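Long-range contacts in extracellular invertase (Aspergillus kawachii, PDB 5XHA), which probably hydrolyses sucrose and related beta-fructosides as a secreted invertase of glycoside hydrolase family 32, releasing fructose: residues N189-V194 against Y209-S214; L370-E375 against R420-A425. All blocks are in the same frame, centred on the assembly; numbering follows the deposited sequence.

Contact 1. Residues N189-V194 against Y209-S214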
loop_
_atom_site.group_PDB
_atom_site.type_symbol
_atom_site.label_atom_id
_atom_site.label_comp_id
_atom_site.label_asym_id
_atom_site.label_seq_id
_atom_site.Cartn_x
_atom_site.Cartn_y
_atom_site.Cartn_z
ATOM N N ASN A 189 -9.088 -25.221 -10.958
ATOM C CA ASN A 189 -9.461 -24.821 -9.596
ATOM C C ASN A 189 -8.646 -23.639 -9.060
ATOM O O ASN A 189 -8.459 -23.498 -7.859
ATOM C CB ASN A 189 -9.358 -26.002 -8.620
ATOM C CG ASN A 189 -10.272 -27.146 -8.993
ATOM O OD1 ASN A 189 -11.317 -26.949 -9.614
ATOM N ND2 ASN A 189 -9.882 -28.358 -8.612
ATOM N N THR A 190 -8.163 -22.817 -9.980
ATOM C CA THR A 190 -7.686 -21.487 -9.675
ATOM C C THR A 190 -8.765 -20.718 -8.898
ATOM O O THR A 190 -9.954 -20.828 -9.181
ATOM C CB THR A 190 -7.368 -20.734 -10.981
ATOM O OG1 THR A 190 -6.177 -21.277 -11.559
ATOM C CG2 THR A 190 -7.168 -19.248 -10.747
ATOM N N TRP A 191 -8.320 -19.948 -7.917
ATOM C CA TRP A 191 -9.172 -19.027 -7.202
ATOM C C TRP A 191 -9.188 -17.713 -7.958
ATOM O O TRP A 191 -8.127 -17.185 -8.316
ATOM C CB TRP A 191 -8.670 -18.814 -5.761
ATOM C CG TRP A 191 -9.041 -19.922 -4.867
ATOM C CD1 TRP A 191 -8.242 -20.973 -4.465
ATOM C CD2 TRP A 191 -10.309 -20.129 -4.255
ATOM N NE1 TRP A 191 -8.949 -21.808 -3.634
ATOM C CE2 TRP A 191 -10.219 -21.313 -3.488
ATOM C CE3 TRP A 191 -11.515 -19.419 -4.261
ATOM C CZ2 TRP A 191 -11.294 -21.808 -2.747
ATOM C CZ3 TRP A 191 -12.575 -19.909 -3.524
ATOM C CH2 TRP A 191 -12.458 -21.094 -2.775
ATOM N N TYR A 192 -10.395 -17.230 -8.230
ATOM C CA TYR A 192 -10.650 -15.892 -8.743
ATOM C C TYR A 192 -11.103 -15.004 -7.593
ATOM O O TYR A 192 -11.600 -15.487 -6.569
ATOM C CB TYR A 192 -11.720 -15.908 -9.857
ATOM C CG TYR A 192 -11.282 -16.790 -11.007
ATOM C CD1 TYR A 192 -10.401 -16.316 -11.983
ATOM C CD2 TYR A 192 -11.682 -18.123 -11.075
ATOM C CE1 TYR A 192 -9.957 -17.140 -13.010
ATOM C CE2 TYR A 192 -11.244 -18.949 -12.092
ATOM C CZ TYR A 192 -10.384 -18.458 -13.059
ATOM O OH TYR A 192 -9.945 -19.294 -14.060
ATOM N N THR A 193 -10.914 -13.706 -7.789
ATOM C CA THR A 193 -11.417 -12.684 -6.907
ATOM C C THR A 193 -12.030 -11.588 -7.764
ATOM O O THR A 193 -11.375 -11.091 -8.666
ATOM C CB THR A 193 -10.268 -12.093 -6.064
ATOM O OG1 THR A 193 -9.793 -13.082 -5.136
ATOM C CG2 THR A 193 -10.729 -10.884 -5.296
ATOM N N VAL A 194 -13.278 -11.207 -7.492
ATOM C CA VAL A 194 -13.769 -9.942 -8.010
ATOM C C VAL A 194 -13.756 -8.913 -6.902
ATOM O O VAL A 194 -14.089 -9.209 -5.753
ATOM C CB VAL A 194 -15.176 -9.976 -8.671
ATOM C CG1 VAL A 194 -15.122 -10.721 -9.992
ATOM C CG2 VAL A 194 -16.224 -10.564 -7.754
ATOM N N TYR A 209 -9.687 -10.704 -10.924
ATOM C CA TYR A 209 -8.321 -11.157 -10.676
ATOM C C TYR A 209 -8.268 -12.680 -10.602
ATOM O O TYR A 209 -9.265 -13.331 -10.297
ATOM C CB TYR A 209 -7.798 -10.602 -9.329
ATOM C CG TYR A 209 -7.729 -9.103 -9.247
ATOM C CD1 TYR A 209 -8.887 -8.339 -9.077
ATOM C CD2 TYR A 209 -6.516 -8.439 -9.337
ATOM C CE1 TYR A 209 -8.829 -6.963 -9.009
ATOM C CE2 TYR A 209 -6.453 -7.065 -9.272
ATOM C CZ TYR A 209 -7.607 -6.332 -9.097
ATOM O OH TYR A 209 -7.541 -4.970 -9.026
ATOM N N ARG A 210 -7.096 -13.251 -10.847
ATOM C CA ARG A 210 -6.875 -14.654 -10.532
ATOM C C ARG A 210 -5.604 -14.846 -9.755
ATOM O O ARG A 210 -4.633 -14.109 -9.922
ATOM C CB ARG A 210 -6.866 -15.545 -11.781
ATOM C CG ARG A 210 -5.622 -15.468 -12.633
ATOM C CD ARG A 210 -5.630 -16.527 -13.729
ATOM N NE ARG A 210 -4.616 -16.183 -14.713
ATOM C CZ ARG A 210 -4.524 -16.677 -15.943
ATOM N NH1 ARG A 210 -5.396 -17.565 -16.407
ATOM N NH2 ARG A 210 -3.548 -16.246 -16.727
ATOM N N GLN A 211 -5.656 -15.839 -8.878
ATOM C CA GLN A 211 -4.517 -16.341 -8.127
ATOM C C GLN A 211 -3.322 -16.556 -9.058
ATOM O O GLN A 211 -3.452 -17.262 -10.038
ATOM C CB GLN A 211 -4.936 -17.678 -7.514
ATOM C CG GLN A 211 -3.838 -18.481 -6.900
ATOM C CD GLN A 211 -4.318 -19.739 -6.222
ATOM O OE1 GLN A 211 -3.660 -20.232 -5.319
ATOM N NE2 GLN A 211 -5.441 -20.276 -6.658
ATOM N N TYR A 212 -2.176 -15.958 -8.740
ATOM C CA TYR A 212 -0.960 -16.098 -9.547
ATOM C C TYR A 212 -0.002 -17.136 -8.963
ATOM O O TYR A 212 0.772 -17.745 -9.691
ATOM C CB TYR A 212 -0.250 -14.749 -9.607
ATOM C CG TYR A 212 0.912 -14.647 -10.575
ATOM C CD1 TYR A 212 0.686 -14.520 -11.955
ATOM C CD2 TYR A 212 2.227 -14.620 -10.118
ATOM C CE1 TYR A 212 1.738 -14.395 -12.849
ATOM C CE2 TYR A 212 3.290 -14.488 -11.006
ATOM C CZ TYR A 212 3.033 -14.376 -12.367
ATOM O OH TYR A 212 4.069 -14.244 -13.253
ATOM N N ASP A 213 -0.054 -17.310 -7.645
ATOM C CA ASP A 213 0.830 -18.205 -6.923
ATOM C C ASP A 213 -0.008 -19.018 -5.951
ATOM O O ASP A 213 -1.100 -18.598 -5.514
ATOM C CB ASP A 213 1.860 -17.399 -6.129
ATOM C CG ASP A 213 1.206 -16.480 -5.087
ATOM O OD1 ASP A 213 0.416 -15.623 -5.487
ATOM O OD2 ASP A 213 1.429 -16.646 -3.877
ATOM N N SER A 214 0.504 -20.178 -5.573
ATOM C CA SER A 214 -0.235 -21.012 -4.646
ATOM C C SER A 214 -0.288 -20.418 -3.238
ATOM O O SER A 214 -1.053 -20.909 -2.420
ATOM C CB SER A 214 0.305 -22.446 -4.633
ATOM O OG SER A 214 1.692 -22.482 -4.411
#
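The ring of Tyr192 and the side chain of Arg210 run side by side in the same direction from a non-hydrogen-bonded antiparallel pair. Tyr192 CD1 lies 3.6 Å from Arg210 CB, and the ring and guanidinium planes are 32° apart. Thr190 meets the same pair: its CG2 sits 4.0 Å above one face of the Tyr192 ring, toward the rim, and 3.9 Å from Arg210 CB. Its chi1 of -72° sets OG1, hydrogen-bonded to Lys187 O, beside the backbone N and leaves CG2 anti to that N, over the ring. Thr193 and Tyr209, a hydrogen-bonded pair, put their side chains on the opposite face. Thr193 O accepts a hydrogen bond from Tyr209 N at 2.8 Å and lies at the edge of the Tyr209 ring. The return bond, Thr193 N to Tyr209 O at 3.0 Å, enters from above the carbonyl plane. Gln211 N closes the row on Trp191 O at 2.9 Å, nearly straight at 175°, and the extended Gln211 chain crosses the Trp191 side chain at a slant. These bonds join hairpin strands 191-199 and 203-211, the middle pair of a four-stranded antiparallel sheet, one blade of the family 32 five-bladed beta-propeller. Strands 166-176 and 219-227 flank them. Helix 178-184 packs on the Tyr192 face, where Asp181 binds Tyr192 OH, Ser186 OG bonds Arg210 NH1, and Glu220 of strand 219-227 forms a salt bridge with Arg210 NE.

Contact 2. Residues L370-E375 against R420-A425. With FRU (beta-D-fructofuranose), chain E.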
loop_
_atom_site.group_PDB
_atom_site.type_symbol
_atom_site.label_atom_id
_atom_site.label_comp_id
_atom_site.label_asym_id
_atom_site.label_seq_id
_atom_site.Cartn_x
_atom_site.Cartn_y
_atom_site.Cartn_z
ATOM N N LEU A 370 -29.919 -9.827 9.371
ATOM C CA LEU A 370 -29.865 -10.474 8.076
ATOM C C LEU A 370 -31.221 -11.101 7.822
ATOM O O LEU A 370 -31.964 -11.419 8.764
ATOM C CB LEU A 370 -28.799 -11.571 8.045
ATOM C CG LEU A 370 -27.354 -11.173 8.330
ATOM C CD1 LEU A 370 -26.421 -12.322 7.984
ATOM C CD2 LEU A 370 -26.939 -9.932 7.565
ATOM N N LEU A 371 -31.544 -11.293 6.553
ATOM C CA LEU A 371 -32.752 -12.007 6.169
ATOM C C LEU A 371 -32.506 -13.501 6.252
ATOM O O LEU A 371 -31.377 -13.948 6.464
ATOM C CB LEU A 371 -33.197 -11.597 4.768
ATOM C CG LEU A 371 -33.554 -10.110 4.641
ATOM C CD1 LEU A 371 -34.017 -9.754 3.229
ATOM C CD2 LEU A 371 -34.610 -9.707 5.662
ATOM N N LEU A 372 -33.579 -14.276 6.127
ATOM C CA LEU A 372 -33.471 -15.726 6.133
ATOM C C LEU A 372 -32.480 -16.197 5.054
ATOM O O LEU A 372 -32.473 -15.666 3.957
ATOM C CB LEU A 372 -34.839 -16.353 5.846
ATOM C CG LEU A 372 -35.979 -16.061 6.834
ATOM C CD1 LEU A 372 -37.277 -16.610 6.277
ATOM C CD2 LEU A 372 -35.642 -16.670 8.177
ATOM N N PRO A 373 -31.672 -17.216 5.355
ATOM C CA PRO A 373 -30.821 -17.747 4.293
ATOM C C PRO A 373 -31.653 -18.160 3.089
ATOM O O PRO A 373 -32.705 -18.778 3.251
ATOM C CB PRO A 373 -30.184 -18.983 4.933
ATOM C CG PRO A 373 -31.130 -19.372 6.026
ATOM C CD PRO A 373 -31.665 -18.074 6.549
ATOM N N ARG A 374 -31.174 -17.847 1.892
ATOM C CA ARG A 374 -31.916 -18.177 0.674
ATOM C C ARG A 374 -31.102 -19.094 -0.248
ATOM O O ARG A 374 -29.912 -18.861 -0.459
ATOM C CB ARG A 374 -32.330 -16.892 -0.047
ATOM C CG ARG A 374 -33.390 -16.133 0.717
ATOM C CD ARG A 374 -33.623 -14.743 0.189
ATOM N NE ARG A 374 -34.587 -14.040 1.023
ATOM C CZ ARG A 374 -35.009 -12.799 0.807
ATOM N NH1 ARG A 374 -34.553 -12.102 -0.230
ATOM N NH2 ARG A 374 -35.888 -12.250 1.639
ATOM N N GLU A 375 -31.744 -20.148 -0.758
ATOM C CA GLU A 375 -31.153 -21.001 -1.798
ATOM C C GLU A 375 -31.379 -20.337 -3.136
ATOM O O GLU A 375 -32.494 -19.924 -3.438
ATOM C CB GLU A 375 -31.802 -22.396 -1.818
ATOM C CG GLU A 375 -31.434 -23.242 -0.618
ATOM C CD GLU A 375 -32.064 -24.614 -0.625
ATOM O OE1 GLU A 375 -32.419 -25.084 -1.712
ATOM O OE2 GLU A 375 -32.162 -25.235 0.445
ATOM N N ARG A 420 -33.944 -24.789 2.703
ATOM C CA ARG A 420 -34.926 -25.842 3.040
ATOM C C ARG A 420 -35.021 -26.190 4.530
ATOM O O ARG A 420 -36.124 -26.379 5.053
ATOM C CB ARG A 420 -34.686 -27.092 2.214
ATOM C CG ARG A 420 -33.418 -27.847 2.578
ATOM C CD ARG A 420 -33.091 -28.829 1.474
ATOM N NE ARG A 420 -32.808 -28.128 0.228
ATOM C CZ ARG A 420 -32.555 -28.728 -0.927
ATOM N NH1 ARG A 420 -32.552 -30.053 -1.006
ATOM N NH2 ARG A 420 -32.295 -27.999 -1.999
ATOM N N GLU A 421 -33.891 -26.242 5.222
ATOM C CA GLU A 421 -33.898 -26.567 6.644
ATOM C C GLU A 421 -34.506 -25.427 7.469
ATOM O O GLU A 421 -35.216 -25.667 8.462
ATOM C CB GLU A 421 -32.491 -26.868 7.146
ATOM C CG GLU A 421 -31.767 -27.981 6.391
ATOM C CD GLU A 421 -30.847 -27.490 5.269
ATOM O OE1 GLU A 421 -31.111 -26.432 4.632
ATOM O OE2 GLU A 421 -29.859 -28.195 4.994
ATOM N N THR A 422 -34.218 -24.187 7.080
ATOM C CA THR A 422 -34.796 -23.033 7.757
ATOM C C THR A 422 -36.319 -23.001 7.556
ATOM O O THR A 422 -37.071 -22.718 8.503
ATOM C CB THR A 422 -34.133 -21.711 7.311
ATOM O OG1 THR A 422 -32.826 -21.633 7.879
ATOM C CG2 THR A 422 -34.938 -20.478 7.765
ATOM N N LYS A 423 -36.767 -23.295 6.339
ATOM C CA LYS A 423 -38.203 -23.342 6.032
ATOM C C LYS A 423 -38.946 -24.360 6.904
ATOM O O LYS A 423 -39.981 -24.033 7.488
ATOM C CB LYS A 423 -38.432 -23.667 4.560
ATOM C CG LYS A 423 -39.899 -23.701 4.152
ATOM C CD LYS A 423 -40.494 -22.307 4.161
ATOM C CE LYS A 423 -42.017 -22.320 4.062
ATOM N NZ LYS A 423 -42.491 -22.999 2.827
ATOM N N ALA A 424 -38.396 -25.571 7.013
ATOM C CA ALA A 424 -39.001 -26.620 7.842
ATOM C C ALA A 424 -39.058 -26.170 9.292
ATOM O O ALA A 424 -40.061 -26.360 9.957
ATOM C CB ALA A 424 -38.228 -27.936 7.712
ATOM N N ALA A 425 -37.990 -25.537 9.779
ATOM C CA ALA A 425 -37.978 -25.049 11.147
ATOM C C ALA A 425 -38.990 -23.902 11.389
ATOM O O ALA A 425 -39.604 -23.833 12.460
ATOM C CB ALA A 425 -36.573 -24.637 11.546
HETATM C C1 FRU E . -43.882 -22.489 -0.786
HETATM C C2 FRU E . -42.417 -22.261 -1.196
HETATM C C3 FRU E . -41.484 -21.772 -0.070
HETATM C C4 FRU E . -40.601 -20.773 -0.798
HETATM C C5 FRU E . -41.611 -20.126 -1.740
HETATM C C6 FRU E . -40.961 -19.472 -2.962
HETATM O O1 FRU E . -44.074 -23.701 -0.042
HETATM O O2 FRU E . -41.846 -23.435 -1.815
HETATM O O3 FRU E . -40.690 -22.808 0.536
HETATM O O4 FRU E . -39.904 -19.837 0.043
HETATM O O5 FRU E . -42.483 -21.189 -2.142
HETATM O O6 FRU E . -41.657 -18.259 -3.344
#
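The guanidinium of Arg420 meets the carboxylate of Glu375 at its edge, the two planes 31° apart and the side chains crossing at about a right angle. The grip is side-on: Arg420 NH2 reaches Glu375 OE1 at 2.9 Å (175°), and Arg420 NE reaches Glu375 OE2 at 3.0 Å on its syn lone pair. A bend at chi3 (63°) brings the Arg420 group back to the acid. From above the carboxylate plane, Arg420 N at the start of helix 420-426 gives Glu375 OE2 a further bond of 2.9 Å. Farther along, the CG corner of the Pro373 ring meets Thr422 OG1 at 3.4 Å, the hydroxyl being bonded to the carbonyl of Leu73, and Leu372 CD2 rests 3.9 Å from Thr422 CG2. Lys423 turns away from strand 366-385 and makes a weak 2.9 Å bond from NZ to O3 of a bound fructose; Gly557 N is also hydrogen-bonded to this sugar. Glu375 OE2 and Glu421 OE1 stand 4.5 Å apart; Arg341 forms salt bridges with both, and Ser336 OG bonds Glu421 OE2. Arg420, Arg341 and the backbone N probably offset the nearby Glu421, keeping Glu375 ionised and fastening helix to strand.

Overall arrangement
Contact 1 and contact 2 lie far apart in the chain's fold: their centres are 31 Å from each other and their nearest atoms about 18 Å, without touching. They follow in series, 189-194 with 209-214 being complete before 370-375 begins. Contact 1 joins neighbouring strands within one antiparallel sheet toward the periphery, 26 Å from the chain centre, whereas contact 2, 12 Å from it, sets a short helix against a strand where the N-terminal and C-terminal family 32 regions meet. Their relation to bound fructose differs: one molecule lies about 13 Å from the side chain of Thr193, whereas another is bonded directly, though weakly, by Lys423 in contact 2.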